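Local coordinates for protein BAG family molecular chaperone regulator 2 (PDB 4HWD) that probably acts as a co-chaperone in programmed cell death and stress responses, using its BAG domain to bind the ATPase domain of HSP70/HSC70 chaperones, at residues G34-E38 / K39-N43; N50-V53 / K54-A57. All coordinates share one frame; numbering follows the deposited sequence.

Interaction 1. Residues G34-E38 / K39-N43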
# COMPACT_ATOMS: atom_id res chain seq x y z
N GLY A 34 -9.29 -18.22 -10.10
CA GLY A 34 -8.26 -17.95 -11.08
C GLY A 34 -6.87 -17.97 -10.48
O GLY A 34 -6.71 -18.15 -9.27
N LYS A 35 -5.86 -17.80 -11.32
CA LYS A 35 -4.47 -17.81 -10.86
C LYS A 35 -3.75 -16.51 -11.22
O LYS A 35 -4.03 -15.90 -12.26
CB LYS A 35 -3.71 -18.99 -11.46
CG LYS A 35 -2.28 -19.16 -10.96
CD LYS A 35 -2.23 -19.93 -9.65
CE LYS A 35 -0.79 -20.25 -9.25
NZ LYS A 35 -0.71 -21.24 -8.13
N VAL A 36 -2.84 -16.10 -10.35
CA VAL A 36 -2.04 -14.89 -10.54
C VAL A 36 -0.57 -15.27 -10.41
O VAL A 36 -0.20 -16.06 -9.55
CB VAL A 36 -2.39 -13.81 -9.47
CG1 VAL A 36 -1.31 -12.73 -9.42
CG2 VAL A 36 -3.73 -13.16 -9.81
N GLU A 37 0.26 -14.71 -11.29
CA GLU A 37 1.68 -15.00 -11.27
C GLU A 37 2.25 -14.61 -9.91
O GLU A 37 2.01 -13.51 -9.42
CB GLU A 37 2.38 -14.23 -12.40
CG GLU A 37 3.67 -14.85 -12.91
CD GLU A 37 4.11 -14.25 -14.23
OE1 GLU A 37 3.34 -14.36 -15.22
OE2 GLU A 37 5.22 -13.67 -14.30
N GLU A 38 3.00 -15.52 -9.30
CA GLU A 38 3.58 -15.26 -7.99
C GLU A 38 4.48 -14.03 -7.96
O GLU A 38 4.40 -13.21 -7.05
CB GLU A 38 4.36 -16.48 -7.49
CG GLU A 38 4.92 -16.30 -6.09
CD GLU A 38 3.84 -16.02 -5.06
OE1 GLU A 38 4.19 -15.63 -3.92
OE2 GLU A 38 2.64 -16.19 -5.38
N LYS A 39 5.33 -13.90 -8.97
CA LYS A 39 6.23 -12.76 -9.05
C LYS A 39 5.47 -11.43 -9.01
O LYS A 39 6.01 -10.43 -8.56
CB LYS A 39 7.11 -12.85 -10.31
CG LYS A 39 6.35 -12.95 -11.62
CD LYS A 39 5.92 -11.58 -12.12
CE LYS A 39 7.06 -10.84 -12.81
NZ LYS A 39 7.38 -11.46 -14.13
N ASN A 40 4.22 -11.43 -9.48
CA ASN A 40 3.42 -10.21 -9.48
C ASN A 40 2.92 -9.89 -8.08
O ASN A 40 2.79 -8.72 -7.71
CB ASN A 40 2.23 -10.33 -10.43
CG ASN A 40 2.65 -10.24 -11.89
OD1 ASN A 40 3.47 -9.39 -12.25
ND2 ASN A 40 2.10 -11.11 -12.73
N LEU A 41 2.64 -10.93 -7.30
CA LEU A 41 2.20 -10.75 -5.92
C LEU A 41 3.39 -10.17 -5.16
O LEU A 41 3.24 -9.30 -4.30
CB LEU A 41 1.78 -12.09 -5.31
CG LEU A 41 0.29 -12.37 -5.12
CD1 LEU A 41 -0.53 -11.74 -6.24
CD2 LEU A 41 0.06 -13.87 -5.05
N GLU A 42 4.59 -10.65 -5.50
CA GLU A 42 5.83 -10.20 -4.87
C GLU A 42 6.20 -8.79 -5.30
O GLU A 42 6.61 -7.98 -4.47
CB GLU A 42 6.97 -11.17 -5.20
CG GLU A 42 6.63 -12.63 -4.89
CD GLU A 42 7.81 -13.56 -5.06
OE1 GLU A 42 8.53 -13.44 -6.08
OE2 GLU A 42 8.01 -14.43 -4.18
N ASN A 43 6.08 -8.50 -6.59
CA ASN A 43 6.39 -7.15 -7.08
C ASN A 43 5.50 -6.11 -6.39
O ASN A 43 5.96 -5.02 -6.05
CB ASN A 43 6.20 -7.07 -8.60
CG ASN A 43 7.30 -7.76 -9.36
OD1 ASN A 43 8.48 -7.60 -9.05
ND2 ASN A 43 6.93 -8.53 -10.39
O HOH W 1 6.41 -15.77 -2.50

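Interaction 2. Residues N50-V53 / K54-A57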
# COMPACT_ATOMS: atom_id res chain seq x y z
N ASN A 50 7.65 -0.11 -0.31
CA ASN A 50 8.41 1.05 -0.76
C ASN A 50 7.68 2.35 -0.39
O ASN A 50 8.31 3.33 -0.02
CB ASN A 50 8.61 1.02 -2.26
CG ASN A 50 9.45 2.19 -2.74
OD1 ASN A 50 10.58 2.02 -3.19
ND2 ASN A 50 8.89 3.39 -2.64
N GLN A 51 6.35 2.34 -0.50
CA GLN A 51 5.55 3.52 -0.16
C GLN A 51 5.59 3.72 1.35
O GLN A 51 5.56 4.84 1.84
CB GLN A 51 4.10 3.34 -0.61
CG GLN A 51 3.87 3.45 -2.10
CD GLN A 51 4.43 4.74 -2.68
OE1 GLN A 51 4.35 5.80 -2.07
NE2 GLN A 51 5.00 4.65 -3.89
N LEU A 52 5.66 2.61 2.08
CA LEU A 52 5.69 2.66 3.54
C LEU A 52 6.98 3.27 4.09
O LEU A 52 6.95 3.97 5.10
CB LEU A 52 5.47 1.24 4.09
CG LEU A 52 4.99 1.15 5.54
CD1 LEU A 52 3.76 2.03 5.73
CD2 LEU A 52 4.67 -0.29 5.90
N VAL A 53 8.12 3.00 3.46
CA VAL A 53 9.38 3.58 3.91
C VAL A 53 9.36 5.07 3.54
O VAL A 53 9.74 5.92 4.35
CB VAL A 53 10.63 2.91 3.25
CG1 VAL A 53 10.64 1.41 3.54
CG2 VAL A 53 10.65 3.18 1.76
N LYS A 54 8.92 5.37 2.32
CA LYS A 54 8.82 6.75 1.85
C LYS A 54 7.97 7.54 2.81
O LYS A 54 8.31 8.67 3.17
CB LYS A 54 8.19 6.81 0.45
CG LYS A 54 9.05 6.26 -0.65
CD LYS A 54 8.49 6.67 -2.00
CE LYS A 54 9.43 6.28 -3.13
NZ LYS A 54 8.92 6.77 -4.43
N LEU A 55 6.87 6.95 3.24
CA LEU A 55 5.98 7.62 4.18
C LEU A 55 6.77 7.93 5.45
O LEU A 55 7.02 9.09 5.75
CB LEU A 55 4.80 6.72 4.52
CG LEU A 55 3.70 7.39 5.34
CD1 LEU A 55 2.98 8.40 4.48
CD2 LEU A 55 2.72 6.35 5.85
N ASP A 56 7.16 6.89 6.18
CA ASP A 56 7.92 7.04 7.42
C ASP A 56 9.04 8.08 7.37
O ASP A 56 9.27 8.78 8.36
CB ASP A 56 8.49 5.68 7.85
CG ASP A 56 7.42 4.73 8.35
OD1 ASP A 56 7.74 3.56 8.63
OD2 ASP A 56 6.25 5.16 8.46
N ALA A 57 9.73 8.17 6.24
CA ALA A 57 10.81 9.13 6.07
C ALA A 57 10.29 10.56 6.20
O ALA A 57 11.04 11.48 6.52
CB ALA A 57 11.47 8.94 4.70

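Interaction 1. Residues G34-E38 / K39-N43
E37 and K39 form a salt bridge where the loop turns into helix 38-57. K39 NZ meets E37 OE2 at 3.1 Å, nearly in line with that oxygen's C-O bond. With its partner only two residues back, the lysine curls: its CG stands between the backbone N and the carbonyl carbon (chi1 57°), and bends at the next three torsions bring the amine back, leaving CG and CD alongside E37 OE2.

Beside this pair the backbone starts its helical bonding. E37, at the N-cap position, offers its carbonyl O to N40 N at 3.0 Å, and only weakly to L41 N. The following carbonyl, E38 O, accepts from E42 N at 3.0 Å in a regular helical bond. The E38 side chain follows the same i to i+4 step: OE1 comes within 4.0 Å of E42 OE2, the two carboxylate planes turned 65° apart. A water donates to both, 2.6 Å from E38 OE1 and 2.7 Å from E42 OE2. Replacing E38 with an alanine would probably leave E42 as the water's sole carboxylate partner and the CD2 methyl of L41 without the carboxylate that lies beside it.

On the inner side of this three-helix BAG domain, V36 CG1 packs on L41 CD1 at 3.4 Å, the two side chains crossing at about a right angle; branched aliphatic groups suit this buried spot. F26 and V29 of helix 2-31 back V36, while L82 and N89 of helix 63-89 touch L41. N89 ND2 also hydrogen-bonds to V36 O, linking the loop to the end of helix 63-89. The bridging water, with K86 touching E38, would be expected to ease the repulsion between the carboxylates, and the helix N-terminus is likely to favour acidic side chains here.

Interaction 2. Residues N50-V53 / K54-A57
Q51 O accepts a hydrogen bond from L55 N at 2.9 Å. This is the regular i to i+4 bond of an alpha helix, repeated from N50 O to K54 N, L52 O to D56 N and V53 O to A57 N, the last also 2.9 Å long.

Among the side chains, the methylenes of K54 run past the amide of N50. The lysine CG is anti to its own carbonyl carbon (chi1 -70°) and the chain beyond is extended, which carries it back along the helix past the N50 amide, with CG also 3.1 Å from N50 O. The modelled closeness of N50 ND2 to K54 CE is doubtful, and NZ lies farther off, 3.8 Å from that ND2. A long, flexible, charged chain suits this exposed side. L52 CD1 and L55 CD2 make a looser apolar contact of 4.4 Å.

Such a division into a polar outer face and a leucine-bearing inner one marks an amphipathic helix of the three-helix BAG domain. The leucines are covered by the neighbouring helices: L52 touches L75 and H76 of helix 63-89, L55 reaches E72 there and I12 of helix 2-31, and Q51 rests on I12, Q15 and L19 of helix 2-31.

Both interactions use helix 38-57 of the three-helix BAG domain and follow one another along it: interaction 1 opens the helix and interaction 2 lies in its last turns. Their centres are 23 Å apart and their nearest atoms about 8 Å, without touching; the helix runs between them. Each has many of its polar side chains on the outer face, with leucines packed against helices 2-31 and 63-89. The centre of interaction 1 lies farther from the centre of the chain than that of interaction 2. As in related BAG domains, helices 38-57 and 63-89 probably supply the surface that binds the HSP70 ATPase domain.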